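PDB 4R03: DUF3836 domain-containing protein from Parabacteroides distasonis ATCC 8503, which is of unknown function and belongs to the DUF3836 family, whose chain folds into a single-layer beta-sheet related to beta-hairpin repeats. Local coordinates for residues Ser73-Gly81 with Asn93-Tyr104. Numbering follows the deposited sequence.
Sequences SGEIKTNYG and NVQNMIIPSTNY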
ATOM      1  N   SER A  73      -5.761   1.365 -23.012  1.00 43.25           N
ATOM      2  CA  SER A  73      -6.795   2.047 -22.248  1.00 38.07           C
ATOM      3  C   SER A  73      -6.349   3.348 -21.598  1.00 29.14           C
ATOM      4  O   SER A  73      -7.181   4.195 -21.255  1.00 30.59           O
ATOM      5  CB  SER A  73      -7.307   1.125 -21.124  1.00 42.79           C
ATOM      6  OG  SER A  73      -6.249   0.886 -20.192  1.00 41.55           O
ATOM      7  N   GLY A  74      -5.065   3.451 -21.309  1.00 30.15           N
ATOM      8  CA  GLY A  74      -4.575   4.569 -20.471  1.00 27.67           C
ATOM      9  C   GLY A  74      -5.054   4.500 -19.019  1.00 27.86           C
ATOM     10  O   GLY A  74      -5.053   5.515 -18.320  1.00 27.05           O
ATOM     11  N   GLU A  75      -5.501   3.318 -18.601  1.00 28.50           N
ATOM     12  CA  GLU A  75      -6.179   3.152 -17.302  1.00 29.29           C
ATOM     13  C   GLU A  75      -5.622   1.912 -16.580  1.00 25.30           C
ATOM     14  O   GLU A  75      -5.232   0.924 -17.191  1.00 24.89           O
ATOM     15  CB  GLU A  75      -7.687   3.032 -17.474  1.00 33.71           C
ATOM     16  CG  GLU A  75      -8.347   4.371 -17.892  1.00 41.51           C
ATOM     17  CD  GLU A  75      -9.855   4.250 -18.141  1.00 49.96           C
ATOM     18  OE1 GLU A  75     -10.340   3.120 -18.381  1.00 54.05           O
ATOM     19  OE2 GLU A  75     -10.542   5.297 -18.093  1.00 56.76           O
ATOM     20  N   ILE A  76      -5.511   2.045 -15.278  1.00 23.53           N
ATOM     21  CA  ILE A  76      -5.152   0.925 -14.432  1.00 22.31           C
ATOM     22  C   ILE A  76      -6.410   0.479 -13.643  1.00 18.99           C
ATOM     23  O   ILE A  76      -7.039   1.297 -13.002  1.00 21.83           O
ATOM     24  CB  ILE A  76      -4.011   1.353 -13.455  1.00 20.43           C
ATOM     25  CG1 ILE A  76      -2.788   1.901 -14.214  1.00 21.73           C
ATOM     26  CG2 ILE A  76      -3.579   0.183 -12.627  1.00 21.12           C
ATOM     27  CD1 ILE A  76      -1.839   2.726 -13.332  1.00 22.55           C
ATOM     28  N   LYS A  77      -6.725  -0.794 -13.712  1.00 19.74           N
ATOM     29  CA  LYS A  77      -7.873  -1.373 -13.007  0.50 21.06           C
ATOM     30  C   LYS A  77      -7.404  -1.894 -11.641  1.00 18.74           C
ATOM     31  O   LYS A  77      -6.473  -2.700 -11.586  1.00 21.07           O
ATOM     32  CB  LYS A  77      -8.481  -2.506 -13.813  0.50 24.53           C
ATOM     33  CG  LYS A  77      -9.284  -1.990 -15.005  0.50 28.75           C
ATOM     34  CD  LYS A  77      -9.870  -3.136 -15.831  0.50 33.01           C
ATOM     35  CE  LYS A  77     -10.773  -2.593 -16.959  0.50 37.71           C
ATOM     36  NZ  LYS A  77     -11.565  -3.656 -17.656  0.50 37.74           N
ATOM     37  N   THR A  78      -8.006  -1.381 -10.597  1.00 18.87           N
ATOM     38  CA  THR A  78      -7.609  -1.736  -9.216  1.00 18.88           C
ATOM     39  C   THR A  78      -8.739  -2.419  -8.472  1.00 18.90           C
ATOM     40  O   THR A  78      -9.913  -2.076  -8.630  1.00 20.81           O
ATOM     41  CB  THR A  78      -7.104  -0.533  -8.398  1.00 21.95           C
ATOM     42  OG1 THR A  78      -8.197   0.310  -8.003  1.00 25.14           O
ATOM     43  CG2 THR A  78      -6.056   0.250  -9.224  1.00 23.58           C
ATOM     44  N   ASN A  79      -8.360  -3.434  -7.684  1.00 16.52           N
ATOM     45  CA  ASN A  79      -9.304  -4.204  -6.866  1.00 16.46           C
ATOM     46  C   ASN A  79      -8.796  -4.151  -5.419  1.00 15.48           C
ATOM     47  O   ASN A  79      -7.641  -4.550  -5.153  1.00 16.33           O
ATOM     48  CB  ASN A  79      -9.348  -5.622  -7.317  1.00 17.74           C
ATOM     49  CG  ASN A  79     -10.386  -6.456  -6.542  1.00 22.31           C
ATOM     50  OD1 ASN A  79     -10.047  -7.250  -5.667  1.00 26.40           O
ATOM     51  ND2 ASN A  79     -11.643  -6.276  -6.891  1.00 23.54           N
ATOM     52  N   TYR A  80      -9.625  -3.604  -4.554  1.00 14.64           N
ATOM     53  CA  TYR A  80      -9.266  -3.315  -3.171  1.00 14.52           C
ATOM     54  C   TYR A  80     -10.092  -4.210  -2.273  1.00 16.68           C
ATOM     55  O   TYR A  80     -11.296  -4.398  -2.500  1.00 16.45           O
ATOM     56  CB  TYR A  80      -9.570  -1.831  -2.878  1.00 16.70           C
ATOM     57  CG  TYR A  80      -9.656  -1.406  -1.448  1.00 17.86           C
ATOM     58  CD1 TYR A  80     -10.824  -1.594  -0.685  1.00 18.28           C
ATOM     59  CD2 TYR A  80      -8.606  -0.707  -0.832  1.00 18.23           C
ATOM     60  CE1 TYR A  80     -10.884  -1.161   0.635  1.00 20.27           C
ATOM     61  CE2 TYR A  80      -8.685  -0.282   0.442  1.00 19.26           C
ATOM     62  CZ  TYR A  80      -9.813  -0.497   1.177  1.00 20.61           C
ATOM     63  OH  TYR A  80      -9.930  -0.061   2.491  1.00 23.67           O
ATOM     64  N   GLY A  81      -9.484  -4.678  -1.192  1.00 14.75           N
ATOM     65  CA  GLY A  81     -10.213  -5.393  -0.137  1.00 13.85           C
ATOM     66  C   GLY A  81      -9.572  -5.123   1.214  1.00 14.93           C
ATOM     67  O   GLY A  81      -8.364  -4.939   1.258  1.00 13.98           O
ATOM     68  N   ASN A  93     -15.385  -5.358   2.313  1.00 18.34           N
ATOM     69  CA  ASN A  93     -15.563  -4.079   1.645  1.00 18.39           C
ATOM     70  C   ASN A  93     -14.856  -4.026   0.304  1.00 18.69           C
ATOM     71  O   ASN A  93     -14.172  -3.056   0.019  1.00 18.85           O
ATOM     72  CB  ASN A  93     -15.195  -2.942   2.591  1.00 19.57           C
ATOM     73  CG  ASN A  93     -15.973  -3.010   3.903  1.00 23.40           C
ATOM     74  OD1 ASN A  93     -17.187  -3.209   3.895  1.00 27.56           O
ATOM     75  ND2 ASN A  93     -15.287  -2.818   5.032  1.00 25.21           N
ATOM     76  N   VAL A  94     -14.977  -5.086  -0.490  1.00 17.72           N
ATOM     77  CA  VAL A  94     -14.257  -5.184  -1.769  1.00 18.65           C
ATOM     78  C   VAL A  94     -14.818  -4.153  -2.739  1.00 20.38           C
ATOM     79  O   VAL A  94     -16.063  -3.939  -2.809  1.00 20.77           O
ATOM     80  CB  VAL A  94     -14.305  -6.589  -2.320  1.00 19.90           C
ATOM     81  CG1 VAL A  94     -13.720  -6.672  -3.730  1.00 21.59           C
ATOM     82  CG2 VAL A  94     -13.586  -7.541  -1.374  1.00 19.51           C
ATOM     83  N   GLN A  95     -13.931  -3.460  -3.445  1.00 18.99           N
ATOM     84  CA  GLN A  95     -14.367  -2.434  -4.388  0.50 20.38           C
ATOM     85  C   GLN A  95     -13.358  -2.343  -5.522  1.00 21.70           C
ATOM     86  O   GLN A  95     -12.184  -2.696  -5.375  1.00 20.64           O
ATOM     87  CB  GLN A  95     -14.593  -1.078  -3.676  0.50 22.94           C
ATOM     88  CG  GLN A  95     -13.645  -0.808  -2.551  0.50 22.39           C
ATOM     89  CD  GLN A  95     -14.180   0.139  -1.496  0.50 22.53           C
ATOM     90  OE1 GLN A  95     -14.305   1.336  -1.745  0.50 22.38           O
ATOM     91  NE2 GLN A  95     -14.451  -0.381  -0.286  0.50 22.24           N
ATOM     92  N   ASN A  96     -13.839  -1.965  -6.687  1.00 20.86           N
ATOM     93  CA  ASN A  96     -13.003  -1.749  -7.833  1.00 22.43           C
ATOM     94  C   ASN A  96     -12.929  -0.290  -8.167  1.00 24.47           C
ATOM     95  O   ASN A  96     -13.925   0.409  -8.050  1.00 25.44           O
ATOM     96  CB  ASN A  96     -13.575  -2.462  -9.040  1.00 23.86           C
ATOM     97  CG  ASN A  96     -13.525  -3.927  -8.905  1.00 28.84           C
ATOM     98  OD1 ASN A  96     -12.445  -4.532  -8.943  1.00 28.22           O
ATOM     99  ND2 ASN A  96     -14.697  -4.550  -8.728  1.00 31.63           N
HETATM  100  N   MSE A  97     -11.750   0.182  -8.568  0.50 23.77           N
HETATM  101  CA  MSE A  97     -11.560   1.566  -9.036  0.50 27.68           C
HETATM  102  C   MSE A  97     -10.758   1.539 -10.336  0.50 27.41           C
HETATM  103  O   MSE A  97     -10.290   0.484 -10.783  0.50 24.80           O
HETATM  104  CB  MSE A  97     -10.837   2.453  -7.992  0.50 31.80           C
HETATM  105  CG  MSE A  97     -11.010   3.981  -8.225  0.50 35.47           C
HETATM  106 SE   MSE A  97     -10.528   5.152  -6.737  0.37 46.32          SE
HETATM  107  CE  MSE A  97     -11.947   4.692  -5.473  0.50 41.11           C
ATOM    108  N   ILE A  98     -10.681   2.711 -10.972  1.00 31.29           N
ATOM    109  CA  ILE A  98      -9.750   2.974 -12.077  1.00 34.18           C
ATOM    110  C   ILE A  98      -8.844   4.137 -11.721  1.00 35.47           C
ATOM    111  O   ILE A  98      -9.300   5.131 -11.175  1.00 42.38           O
ATOM    112  CB  ILE A  98     -10.495   3.394 -13.354  1.00 39.09           C
ATOM    113  CG1 ILE A  98     -11.453   2.306 -13.803  1.00 36.39           C
ATOM    114  CG2 ILE A  98      -9.480   3.725 -14.474  1.00 42.38           C
ATOM    115  CD1 ILE A  98     -10.818   1.155 -14.402  1.00 40.45           C
ATOM    116  N   ILE A  99      -7.559   3.995 -12.006  1.00 32.27           N
ATOM    117  CA  ILE A  99      -6.567   5.045 -11.822  1.00 35.84           C
ATOM    118  C   ILE A  99      -6.096   5.396 -13.252  1.00 33.64           C
ATOM    119  O   ILE A  99      -5.784   4.500 -14.033  1.00 30.98           O
ATOM    120  CB  ILE A  99      -5.351   4.486 -11.033  1.00 36.99           C
ATOM    121  CG1 ILE A  99      -5.740   4.122  -9.602  1.00 42.59           C
ATOM    122  CG2 ILE A  99      -4.182   5.489 -10.964  1.00 42.52           C
ATOM    123  CD1 ILE A  99      -4.538   3.521  -8.799  1.00 43.06           C
ATOM    124  N   PRO A 100      -6.019   6.692 -13.596  1.00 32.03           N
ATOM    125  CA  PRO A 100      -5.347   6.941 -14.886  1.00 30.77           C
ATOM    126  C   PRO A 100      -3.875   6.512 -14.850  1.00 29.34           C
ATOM    127  O   PRO A 100      -3.195   6.697 -13.823  1.00 27.15           O
ATOM    128  CB  PRO A 100      -5.436   8.476 -15.069  1.00 31.93           C
ATOM    129  CG  PRO A 100      -6.108   9.032 -13.871  1.00 34.07           C
ATOM    130  CD  PRO A 100      -6.347   7.920 -12.851  1.00 33.30           C
ATOM    131  N   SER A 101      -3.380   5.984 -15.956  1.00 26.86           N
ATOM    132  CA  SER A 101      -1.997   5.545 -16.069  1.00 27.65           C
ATOM    133  C   SER A 101      -0.990   6.637 -15.727  1.00 27.48           C
ATOM    134  O   SER A 101       0.120   6.342 -15.213  1.00 25.77           O
ATOM    135  CB  SER A 101      -1.717   5.009 -17.471  1.00 33.89           C
ATOM    136  OG  SER A 101      -2.443   3.810 -17.654  1.00 38.79           O
ATOM    137  N   THR A 102      -1.364   7.891 -15.977  1.00 28.24           N
ATOM    138  CA  THR A 102      -0.472   9.020 -15.683  1.00 27.12           C
ATOM    139  C   THR A 102      -0.222   9.189 -14.168  1.00 27.94           C
ATOM    140  O   THR A 102       0.712   9.863 -13.787  1.00 29.88           O
ATOM    141  CB  THR A 102      -1.039  10.353 -16.158  1.00 31.34           C
ATOM    142  OG1 THR A 102      -2.312  10.566 -15.562  1.00 29.78           O
ATOM    143  CG2 THR A 102      -1.202  10.365 -17.678  1.00 34.41           C
ATOM    144  N   ASN A 103      -1.095   8.623 -13.335  1.00 24.53           N
ATOM    145  CA  ASN A 103      -0.912   8.682 -11.879  1.00 26.67           C
ATOM    146  C   ASN A 103      -0.219   7.459 -11.299  1.00 23.06           C
ATOM    147  O   ASN A 103      -0.271   7.249 -10.087  1.00 22.59           O
ATOM    148  CB  ASN A 103      -2.257   8.856 -11.178  1.00 30.45           C
ATOM    149  CG  ASN A 103      -2.900  10.220 -11.474  1.00 38.49           C
ATOM    150  OD1 ASN A 103      -2.227  11.186 -11.859  1.00 41.45           O
ATOM    151  ND2 ASN A 103      -4.203  10.290 -11.291  1.00 45.28           N
ATOM    152  N   TYR A 104       0.383   6.635 -12.146  1.00 19.96           N
ATOM    153  CA  TYR A 104       1.047   5.361 -11.730  1.00 18.26           C
ATOM    154  C   TYR A 104       1.950   5.550 -10.517  1.00 18.18           C
ATOM    155  O   TYR A 104       1.869   4.777  -9.555  1.00 17.89           O
ATOM    156  CB  TYR A 104       1.881   4.771 -12.881  1.00 19.19           C
ATOM    157  CG  TYR A 104       2.638   3.551 -12.528  1.00 17.76           C
ATOM    158  CD1 TYR A 104       1.984   2.327 -12.429  1.00 17.54           C
ATOM    159  CD2 TYR A 104       3.989   3.584 -12.231  1.00 17.33           C
ATOM    160  CE1 TYR A 104       2.648   1.186 -12.083  1.00 19.68           C
ATOM    161  CE2 TYR A 104       4.685   2.426 -11.895  1.00 18.06           C
ATOM    162  CZ  TYR A 104       4.021   1.230 -11.769  1.00 17.27           C
ATOM    163  OH  TYR A 104       4.695   0.067 -11.435  1.00 20.05           O
TER
HETATM  164  O   HOH W   1      -3.689   8.169 -18.212  1.00 36.12           O
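The carbonyl oxygen of G74 receives two bonds: the backbone N of S101 reaches it at 2.9 Å from above the carbonyl plane, and a water that also accepts from T102 N donates to it. Glycine suits this turn, whose positive phi other residues tolerate less well. Beyond it, strands 75-81 and 94-100 run antiparallel, and I76, T78 and Y80 each exchange a pair of backbone hydrogen bonds with I99, M97 and Q95.

On one face N79 ND2 gives a straight bond to N96 OD1 (2.8 Å, 174°). The acceptor lies in the N79 amide plane, but the donor stands above the N96 carbonyl plane, the two amides being turned 42° apart. N79 CG is anti to the backbone N (chi1 -177°), which carries ND2 across to the edge strand. With an alanine in place of N79, N96 OD1 would probably lose this donor and V94 CG1 its neighbour. Farther along, I98 covers two aliphatic stems, CG2 lying 3.6 Å from E75 CB and CD1 against CG of K77 in one of its two conformers.

The other face is more apolar: T78 CG2 meets I99 CD1 at 3.6 Å, and I76 CD1 touches the edge of the Y104 ring, whose hydroxyl bonds to V44 N. In one of its two conformers Q95 sets CG 3.5 Å from Y80 CD1, while Q95 NE2 turns back to N93 O.

Strand 94-100 is one of the two edge strands of the chain's seven-stranded sheet, and strand 58-69 flanks 75-81 across its other edge. Backbone bonds thus join the hairpin largely irrespective of side chains, while the amide bond and aliphatic contacts add pairing specific to these residues.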